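Local structure of orotate phosphoribosyltransferase (Aeropyrum pernix, 2YZK) at residues V43-L48 against A77-K82; G10-G15 against K167-K172; V109-D114 against K124-L129. The protein probably catalyses the magnesium-dependent transfer of ribosyl phosphate from 5-phosphoribose 1-diphosphate to orotate, forming orotidine monophosphate in pyrimidine biosynthesis. All blocks are in the same frame, centred on the assembly; numbering follows the deposited sequence.

The chain starts with helix 2-9, and strand 12-14 then opens contact 2. The long loop it begins closes only at helix 166-172, so contact 2 brings the two ends of the chain together. Contacts 1 and 3 both lie within its span. They follow each other in series, and no loop crosses another. Contact 1 closes a short loop between helix 38-58 and helix 70-80, at the dimer interface. Contact 3 closes a still shorter one, packing strand 108-113 of the five-stranded parallel sheet against helix 120-131. Contacts 1 and 3 belong to the phosphoribosyltransferase core, with nearest atoms about 5 Å apart. Contact 2 ties the small antiparallel sheet to the C-terminal helix.

Contact 1 (V43-L48 against A77-K82); sequences VALDLL and ALRLSK
L45 and R79 mark the closest backbone approach, with CA of L45 9.0 Å from CA of R79. Segment 43-48 is helical throughout, within helix 38-58. Segment 77-82 holds the last turn of helix 70-80 and the loop after it. The helix turns off in a Schellman motif: S81 has positive phi, K82 N bonds to A77 O and S81 N bonds to L78 O. The gap between the helices is bridged mainly by one long side chain. R79 bends at chi2 (-72°) and again at chi3 (-64°), and this curl carries its guanidinium across to helix 38-58. There NH2 of R79 meets OD1 of D46 at 3.3 Å in a salt bridge. The hydrogen bond within it is nearly straight, at 164°, but long and weak. OD1 lies at the guanidinium edge, in its plane. The carboxylate is turned almost square to that plane, and OD1 alone takes the bond from R79.

Helix 70-80 joins the neighbouring parallel strands 61-65 and 84-87, so it is the helix of a beta-alpha-beta crossover in the Rossmann-like phosphoribosyltransferase core. This end of the helix lies at the homodimer interface. L78 of the second subunit packs on both L45 and R79, and K82 O accepts a hydrogen bond from Y41 OH of that subunit.

A water closes a triangle with the salt bridge. It donates to D46 OD1 at 2.7 Å and accepts a weaker bond from R79 NH2 at 3.1 Å, again in the guanidinium plane. OD1 is thus gripped twice. The charged groups are exposed, so the bridge is probably well screened. L45, which is buried, lies beside it: its CB is 4.0 Å from R79 NH1, oblique to the guanidinium, while its side chain packs on W72, M75 and L76 of helix 70-80.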
loop_
_atom_site.group_PDB
_atom_site.type_symbol
_atom_site.label_atom_id
_atom_site.label_comp_id
_atom_site.label_asym_id
_atom_site.label_seq_id
_atom_site.Cartn_x
_atom_site.Cartn_y
_atom_site.Cartn_z
ATOM N N VAL A 43 -7.360 -14.575 5.524
ATOM C CA VAL A 43 -7.629 -14.913 6.917
ATOM C C VAL A 43 -7.362 -13.663 7.754
ATOM O O VAL A 43 -8.145 -13.304 8.637
ATOM C CB VAL A 43 -6.708 -16.063 7.408
ATOM C CG1 VAL A 43 -6.872 -16.269 8.905
ATOM C CG2 VAL A 43 -7.047 -17.345 6.667
ATOM N N ALA A 44 -6.258 -12.991 7.447
ATOM C CA ALA A 44 -5.861 -11.781 8.161
ATOM C C ALA A 44 -6.896 -10.679 8.002
ATOM O O ALA A 44 -7.254 -10.014 8.970
ATOM C CB ALA A 44 -4.506 -11.293 7.650
ATOM N N LEU A 45 -7.372 -10.486 6.777
ATOM C CA LEU A 45 -8.360 -9.453 6.515
ATOM C C LEU A 45 -9.655 -9.722 7.266
ATOM O O LEU A 45 -10.254 -8.803 7.825
ATOM C CB LEU A 45 -8.647 -9.349 5.015
ATOM C CG LEU A 45 -7.565 -8.674 4.169
ATOM C CD1 LEU A 45 -7.966 -8.741 2.709
ATOM C CD2 LEU A 45 -7.383 -7.220 4.605
ATOM N N ASP A 46 -10.087 -10.979 7.283
ATOM C CA ASP A 46 -11.319 -11.313 7.978
ATOM C C ASP A 46 -11.196 -11.042 9.471
ATOM O O ASP A 46 -12.141 -10.567 10.102
ATOM C CB ASP A 46 -11.698 -12.776 7.737
ATOM C CG ASP A 46 -12.077 -13.045 6.293
ATOM O OD1 ASP A 46 -12.673 -12.147 5.658
ATOM O OD2 ASP A 46 -11.793 -14.152 5.793
ATOM N N LEU A 47 -10.031 -11.340 10.035
ATOM C CA LEU A 47 -9.810 -11.106 11.458
ATOM C C LEU A 47 -9.759 -9.605 11.755
ATOM O O LEU A 47 -10.234 -9.157 12.795
ATOM C CB LEU A 47 -8.516 -11.790 11.913
ATOM C CG LEU A 47 -8.562 -13.325 11.953
ATOM C CD1 LEU A 47 -7.182 -13.870 12.277
ATOM C CD2 LEU A 47 -9.584 -13.783 12.991
ATOM N N LEU A 48 -9.183 -8.830 10.840
ATOM C CA LEU A 48 -9.107 -7.381 11.014
ATOM C C LEU A 48 -10.512 -6.771 10.981
ATOM O O LEU A 48 -10.829 -5.868 11.756
ATOM C CB LEU A 48 -8.242 -6.747 9.915
ATOM C CG LEU A 48 -6.728 -6.915 10.095
ATOM C CD1 LEU A 48 -6.020 -6.654 8.787
ATOM C CD2 LEU A 48 -6.231 -5.964 11.173
ATOM N N ALA A 77 -10.316 -1.168 2.700
ATOM C CA ALA A 77 -11.133 -0.130 2.082
ATOM C C ALA A 77 -11.920 -0.701 0.903
ATOM O O ALA A 77 -13.101 -0.396 0.737
ATOM C CB ALA A 77 -10.248 1.037 1.629
ATOM N N LEU A 78 -11.276 -1.535 0.091
ATOM C CA LEU A 78 -11.959 -2.139 -1.052
ATOM C C LEU A 78 -13.064 -3.092 -0.582
ATOM O O LEU A 78 -14.169 -3.098 -1.133
ATOM C CB LEU A 78 -10.958 -2.898 -1.938
ATOM C CG LEU A 78 -11.510 -3.534 -3.225
ATOM C CD1 LEU A 78 -12.152 -2.467 -4.107
ATOM C CD2 LEU A 78 -10.384 -4.234 -3.973
ATOM N N ARG A 79 -12.765 -3.895 0.437
ATOM C CA ARG A 79 -13.748 -4.841 0.964
ATOM C C ARG A 79 -14.968 -4.100 1.501
ATOM O O ARG A 79 -16.097 -4.570 1.376
ATOM C CB ARG A 79 -13.136 -5.691 2.088
ATOM C CG ARG A 79 -12.141 -6.763 1.634
ATOM C CD ARG A 79 -12.842 -7.925 0.934
ATOM N NE ARG A 79 -13.743 -8.635 1.837
ATOM C CZ ARG A 79 -13.346 -9.460 2.803
ATOM N NH1 ARG A 79 -12.056 -9.694 2.995
ATOM N NH2 ARG A 79 -14.242 -10.039 3.592
ATOM N N LEU A 80 -14.738 -2.936 2.093
ATOM C CA LEU A 80 -15.821 -2.151 2.674
ATOM C C LEU A 80 -16.376 -1.083 1.736
ATOM O O LEU A 80 -17.287 -0.338 2.108
ATOM C CB LEU A 80 -15.335 -1.498 3.976
ATOM C CG LEU A 80 -14.870 -2.477 5.063
ATOM C CD1 LEU A 80 -14.213 -1.719 6.211
ATOM C CD2 LEU A 80 -16.060 -3.280 5.552
ATOM N N SER A 81 -15.840 -1.016 0.521
ATOM C CA SER A 81 -16.278 -0.020 -0.454
ATOM C C SER A 81 -16.182 1.368 0.172
ATOM O O SER A 81 -17.069 2.202 0.004
ATOM C CB SER A 81 -17.723 -0.290 -0.891
ATOM O OG SER A 81 -17.839 -1.562 -1.502
ATOM N N LYS A 82 -15.091 1.602 0.896
ATOM C CA LYS A 82 -14.862 2.876 1.567
ATOM C C LYS A 82 -13.646 3.616 1.034
ATOM O O LYS A 82 -12.768 3.024 0.413
ATOM C CB LYS A 82 -14.653 2.652 3.065
ATOM C CG LYS A 82 -15.894 2.264 3.830
ATOM C CD LYS A 82 -15.548 1.976 5.283
ATOM C CE LYS A 82 -16.786 1.635 6.099
ATOM N NZ LYS A 82 -17.734 2.772 6.176
HETATM O O HOH W 1 -15.105 -11.278 6.261
#

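Contact 2 (G10-G15 against K167-K172); sequences GAVLRG and KTILEK
V12 meets I169 and L170 through its two methyl branches, and these three apolar side chains make the contact. The CA atoms of V12 and L170 are 8.8 Å apart. From CA, the bond to CB of V12 points toward helix 166-172, and CB then splits the side chain between two neighbouring residues of that helix. CG1 stands opposite the backbone N (chi1 177°) and goes to L170, coming within 4.4 Å of its CD2. CG2 lies beside the backbone N and goes to I169, whose CG2 methyl is 4.2 Å from it. V12 and I169 meet at a slant, and one methyl of each makes the nearest touch. The CB of L170 does not point straight at the strand, but its CD2 end comes nearer to V12.

Strand 12-14 is an outer strand of the small antiparallel sheet, pairing with strand 24-29. With the C-terminal helix, it forms part of what is probably the hood found over the core of type I phosphoribosyltransferases. L170 lies about 7 Å, side chain to side chain, from R145, a predicted orotate-binding residue.

L6 of helix 2-9 touches both V12 and I169, and V27 and I29 of the neighbouring strand also pack on V12. W175 covers V12 and L170, and also receives R14: a cation-pi contact is joined by a hydrogen bond from R14 NH1 to W175 O.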
loop_
_atom_site.group_PDB
_atom_site.type_symbol
_atom_site.label_atom_id
_atom_site.label_comp_id
_atom_site.label_asym_id
_atom_site.label_seq_id
_atom_site.Cartn_x
_atom_site.Cartn_y
_atom_site.Cartn_z
ATOM N N GLY A 10 6.186 -17.935 7.334
ATOM C CA GLY A 10 7.462 -17.436 7.814
ATOM C C GLY A 10 7.348 -16.020 8.352
ATOM O O GLY A 10 8.343 -15.294 8.436
ATOM N N ALA A 11 6.133 -15.620 8.710
ATOM C CA ALA A 11 5.891 -14.284 9.248
ATOM C C ALA A 11 6.428 -14.207 10.676
ATOM O O ALA A 11 6.501 -13.136 11.277
ATOM C CB ALA A 11 4.398 -13.963 9.213
ATOM N N VAL A 12 6.787 -15.367 11.211
ATOM C CA VAL A 12 7.370 -15.474 12.540
ATOM C C VAL A 12 8.585 -16.361 12.313
ATOM O O VAL A 12 8.450 -17.564 12.090
ATOM C CB VAL A 12 6.401 -16.138 13.542
ATOM C CG1 VAL A 12 7.078 -16.306 14.888
ATOM C CG2 VAL A 12 5.153 -15.281 13.695
ATOM N N LEU A 13 9.767 -15.755 12.346
ATOM C CA LEU A 13 11.009 -16.473 12.099
ATOM C C LEU A 13 11.925 -16.596 13.308
ATOM O O LEU A 13 12.187 -15.621 14.013
ATOM C CB LEU A 13 11.777 -15.789 10.965
ATOM C CG LEU A 13 13.134 -16.374 10.567
ATOM C CD1 LEU A 13 12.928 -17.715 9.883
ATOM C CD2 LEU A 13 13.852 -15.408 9.634
ATOM N N ARG A 14 12.418 -17.811 13.525
ATOM C CA ARG A 14 13.330 -18.100 14.621
ATOM C C ARG A 14 14.738 -17.684 14.197
ATOM O O ARG A 14 15.143 -17.924 13.061
ATOM C CB ARG A 14 13.323 -19.597 14.924
ATOM C CG ARG A 14 14.135 -19.983 16.147
ATOM C CD ARG A 14 13.289 -19.891 17.394
ATOM N NE ARG A 14 14.076 -20.051 18.609
ATOM C CZ ARG A 14 13.552 -20.316 19.799
ATOM N NH1 ARG A 14 12.238 -20.455 19.930
ATOM N NH2 ARG A 14 14.340 -20.437 20.857
ATOM N N GLY A 15 15.482 -17.068 15.109
ATOM C CA GLY A 15 16.833 -16.649 14.784
ATOM C C GLY A 15 17.502 -15.873 15.899
ATOM O O GLY A 15 17.197 -16.056 17.077
ATOM N N LYS A 167 2.922 -12.021 22.477
ATOM C CA LYS A 167 2.989 -12.994 23.559
ATOM C C LYS A 167 2.084 -14.192 23.279
ATOM O O LYS A 167 2.495 -15.339 23.443
ATOM C CB LYS A 167 2.594 -12.348 24.892
ATOM C CG LYS A 167 2.686 -13.296 26.084
ATOM C CD LYS A 167 2.343 -12.597 27.402
ATOM C CE LYS A 167 0.902 -12.094 27.413
ATOM N NZ LYS A 167 -0.080 -13.189 27.150
ATOM N N THR A 168 0.853 -13.927 22.855
ATOM C CA THR A 168 -0.086 -15.001 22.561
ATOM C C THR A 168 0.379 -15.857 21.386
ATOM O O THR A 168 0.252 -17.078 21.417
ATOM C CB THR A 168 -1.494 -14.441 22.264
ATOM O OG1 THR A 168 -2.012 -13.821 23.452
ATOM C CG2 THR A 168 -2.438 -15.556 21.828
ATOM N N ILE A 169 0.926 -15.222 20.357
ATOM C CA ILE A 169 1.409 -15.965 19.196
ATOM C C ILE A 169 2.583 -16.873 19.557
ATOM O O ILE A 169 2.628 -18.022 19.128
ATOM C CB ILE A 169 1.848 -15.015 18.058
ATOM C CG1 ILE A 169 0.628 -14.293 17.487
ATOM C CG2 ILE A 169 2.563 -15.796 16.956
ATOM C CD1 ILE A 169 0.946 -13.074 16.624
ATOM N N LEU A 170 3.524 -16.367 20.346
ATOM C CA LEU A 170 4.681 -17.174 20.718
ATOM C C LEU A 170 4.280 -18.350 21.604
ATOM O O LEU A 170 4.829 -19.445 21.480
ATOM C CB LEU A 170 5.742 -16.314 21.414
ATOM C CG LEU A 170 6.382 -15.228 20.538
ATOM C CD1 LEU A 170 7.498 -14.536 21.310
ATOM C CD2 LEU A 170 6.936 -15.844 19.253
ATOM N N GLU A 171 3.320 -18.123 22.495
ATOM C CA GLU A 171 2.841 -19.181 23.377
ATOM C C GLU A 171 2.194 -20.293 22.551
ATOM O O GLU A 171 2.470 -21.478 22.755
ATOM C CB GLU A 171 1.827 -18.619 24.377
ATOM C CG GLU A 171 0.881 -19.668 24.945
ATOM C CD GLU A 171 -0.134 -19.088 25.911
ATOM O OE1 GLU A 171 0.213 -18.890 27.096
ATOM O OE2 GLU A 171 -1.279 -18.821 25.481
ATOM N N LYS A 172 1.334 -19.906 21.613
ATOM C CA LYS A 172 0.650 -20.872 20.756
ATOM C C LYS A 172 1.619 -21.717 19.941
ATOM O O LYS A 172 1.360 -22.895 19.678
ATOM C CB LYS A 172 -0.315 -20.156 19.804
ATOM C CG LYS A 172 -1.764 -20.161 20.256
ATOM C CD LYS A 172 -1.978 -19.330 21.507
ATOM C CE LYS A 172 -3.402 -19.489 22.024
ATOM N NZ LYS A 172 -4.413 -19.194 20.969
#

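Contact 3 (V109-D114 against K124-L129); sequences VVVVDD and KSIEVL
V111, L129 and I126 make the tight part of this contact. CG1 of V111 lies 3.3 Å from CD1 of L129, so close that the exact spacing is doubtful, and the two side chains run past each other in opposite directions. I126 comes in at about a right angle to V111. Its CD1 methyl fits against both branches, 3.8 Å from V111 CG2 and 3.9 Å from V111 CG1. The chi1 of V111, -67°, wedges CG2 between its own backbone N and carbonyl carbon, leaving both methyls turned to the helix. V109 adds a looser touch, its CG2 4.0 Å from the same CD1 of L129. All four residues are buried. V136 packs on V109 and I126, Y134 on V109 and L129, and A139 and I122 on V111.

The N-terminal end of the helix segment is looser. S125 faces the strand without reaching it, and its OG bonds to S121 O one turn earlier. K124 and E127 lie on the exposed side of the helix.

Strand 109-113 and helix 124-129 run nearly antiparallel, at 152°, and the axes of these short segments approach to 10.0 Å. The helix leads on to the adjacent parallel strand 135-141, making a beta-alpha-beta crossover. Beyond the packed valines the chain reaches D113 and turns a corner at D114. They begin D113 to S121, the phosphoribosyltransferase signature, predicted to bind 5-phosphoribose 1-diphosphate in a site shared between the two subunits.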
loop_
_atom_site.group_PDB
_atom_site.type_symbol
_atom_site.label_atom_id
_atom_site.label_comp_id
_atom_site.label_asym_id
_atom_site.label_seq_id
_atom_site.Cartn_x
_atom_site.Cartn_y
_atom_site.Cartn_z
ATOM N N VAL A 109 -12.322 8.441 11.007
ATOM C CA VAL A 109 -11.581 7.369 10.353
ATOM C C VAL A 109 -10.952 6.407 11.352
ATOM O O VAL A 109 -10.902 6.677 12.551
ATOM C CB VAL A 109 -10.445 7.941 9.475
ATOM C CG1 VAL A 109 -10.993 8.988 8.531
ATOM C CG2 VAL A 109 -9.349 8.526 10.359
ATOM N N VAL A 110 -10.477 5.279 10.840
ATOM C CA VAL A 110 -9.789 4.286 11.651
ATOM C C VAL A 110 -8.425 4.117 10.993
ATOM O O VAL A 110 -8.341 3.969 9.773
ATOM C CB VAL A 110 -10.515 2.925 11.647
ATOM C CG1 VAL A 110 -9.651 1.866 12.321
ATOM C CG2 VAL A 110 -11.846 3.046 12.378
ATOM N N VAL A 111 -7.359 4.168 11.787
ATOM C CA VAL A 111 -6.019 3.997 11.238
ATOM C C VAL A 111 -5.625 2.532 11.337
ATOM O O VAL A 111 -5.993 1.844 12.291
ATOM C CB VAL A 111 -4.973 4.850 11.979
ATOM C CG1 VAL A 111 -5.241 6.313 11.726
ATOM C CG2 VAL A 111 -5.012 4.562 13.461
ATOM N N VAL A 112 -4.876 2.066 10.341
ATOM C CA VAL A 112 -4.456 0.672 10.279
ATOM C C VAL A 112 -2.954 0.509 10.055
ATOM O O VAL A 112 -2.361 1.177 9.202
ATOM C CB VAL A 112 -5.194 -0.057 9.126
ATOM C CG1 VAL A 112 -4.722 -1.502 9.020
ATOM C CG2 VAL A 112 -6.695 0.006 9.351
ATOM N N ASP A 113 -2.342 -0.382 10.828
ATOM C CA ASP A 113 -0.917 -0.666 10.674
ATOM C C ASP A 113 -0.762 -2.167 10.863
ATOM O O ASP A 113 -1.612 -2.802 11.486
ATOM C CB ASP A 113 -0.084 0.087 11.717
ATOM C CG ASP A 113 1.352 0.316 11.258
ATOM O OD1 ASP A 113 1.733 -0.213 10.193
ATOM O OD2 ASP A 113 2.098 1.030 11.961
ATOM N N ASP A 114 0.306 -2.752 10.325
ATOM C CA ASP A 114 0.453 -4.186 10.483
ATOM C C ASP A 114 0.883 -4.595 11.885
ATOM O O ASP A 114 0.252 -5.457 12.492
ATOM C CB ASP A 114 1.385 -4.774 9.401
ATOM C CG ASP A 114 2.793 -4.191 9.419
ATOM O OD1 ASP A 114 3.047 -3.156 10.073
ATOM O OD2 ASP A 114 3.656 -4.787 8.736
ATOM N N LYS A 124 2.050 9.515 15.239
ATOM C CA LYS A 124 2.368 10.539 14.246
ATOM C C LYS A 124 1.260 10.636 13.199
ATOM O O LYS A 124 0.874 11.735 12.793
ATOM C CB LYS A 124 3.708 10.231 13.563
ATOM C CG LYS A 124 4.921 10.412 14.468
ATOM C CD LYS A 124 6.234 10.262 13.700
ATOM C CE LYS A 124 7.425 10.671 14.557
ATOM N NZ LYS A 124 8.702 10.769 13.779
ATOM N N SER A 125 0.739 9.493 12.768
ATOM C CA SER A 125 -0.327 9.490 11.771
ATOM C C SER A 125 -1.583 10.135 12.348
ATOM O O SER A 125 -2.303 10.852 11.645
ATOM C CB SER A 125 -0.630 8.057 11.323
ATOM O OG SER A 125 0.526 7.464 10.758
ATOM N N ILE A 126 -1.842 9.878 13.629
ATOM C CA ILE A 126 -3.007 10.447 14.298
ATOM C C ILE A 126 -2.894 11.970 14.343
ATOM O O ILE A 126 -3.873 12.681 14.111
ATOM C CB ILE A 126 -3.138 9.927 15.745
ATOM C CG1 ILE A 126 -3.275 8.403 15.749
ATOM C CG2 ILE A 126 -4.346 10.572 16.416
ATOM C CD1 ILE A 126 -4.625 7.876 15.265
ATOM N N GLU A 127 -1.702 12.474 14.645
ATOM C CA GLU A 127 -1.513 13.919 14.706
ATOM C C GLU A 127 -1.764 14.574 13.348
ATOM O O GLU A 127 -2.390 15.632 13.269
ATOM C CB GLU A 127 -0.111 14.253 15.226
ATOM C CG GLU A 127 0.097 13.827 16.677
ATOM C CD GLU A 127 1.439 14.257 17.244
ATOM O OE1 GLU A 127 2.479 13.935 16.626
ATOM O OE2 GLU A 127 1.455 14.911 18.312
ATOM N N VAL A 128 -1.291 13.941 12.278
ATOM C CA VAL A 128 -1.498 14.472 10.934
ATOM C C VAL A 128 -2.992 14.478 10.605
ATOM O O VAL A 128 -3.521 15.455 10.081
ATOM C CB VAL A 128 -0.738 13.629 9.887
ATOM C CG1 VAL A 128 -1.071 14.100 8.481
ATOM C CG2 VAL A 128 0.756 13.745 10.132
ATOM N N LEU A 129 -3.677 13.385 10.921
ATOM C CA LEU A 129 -5.108 13.307 10.658
ATOM C C LEU A 129 -5.901 14.374 11.415
ATOM O O LEU A 129 -6.732 15.068 10.827
ATOM C CB LEU A 129 -5.627 11.922 11.040
ATOM C CG LEU A 129 -5.208 10.800 10.096
ATOM C CD1 LEU A 129 -5.437 9.456 10.763
ATOM C CD2 LEU A 129 -6.008 10.909 8.808
#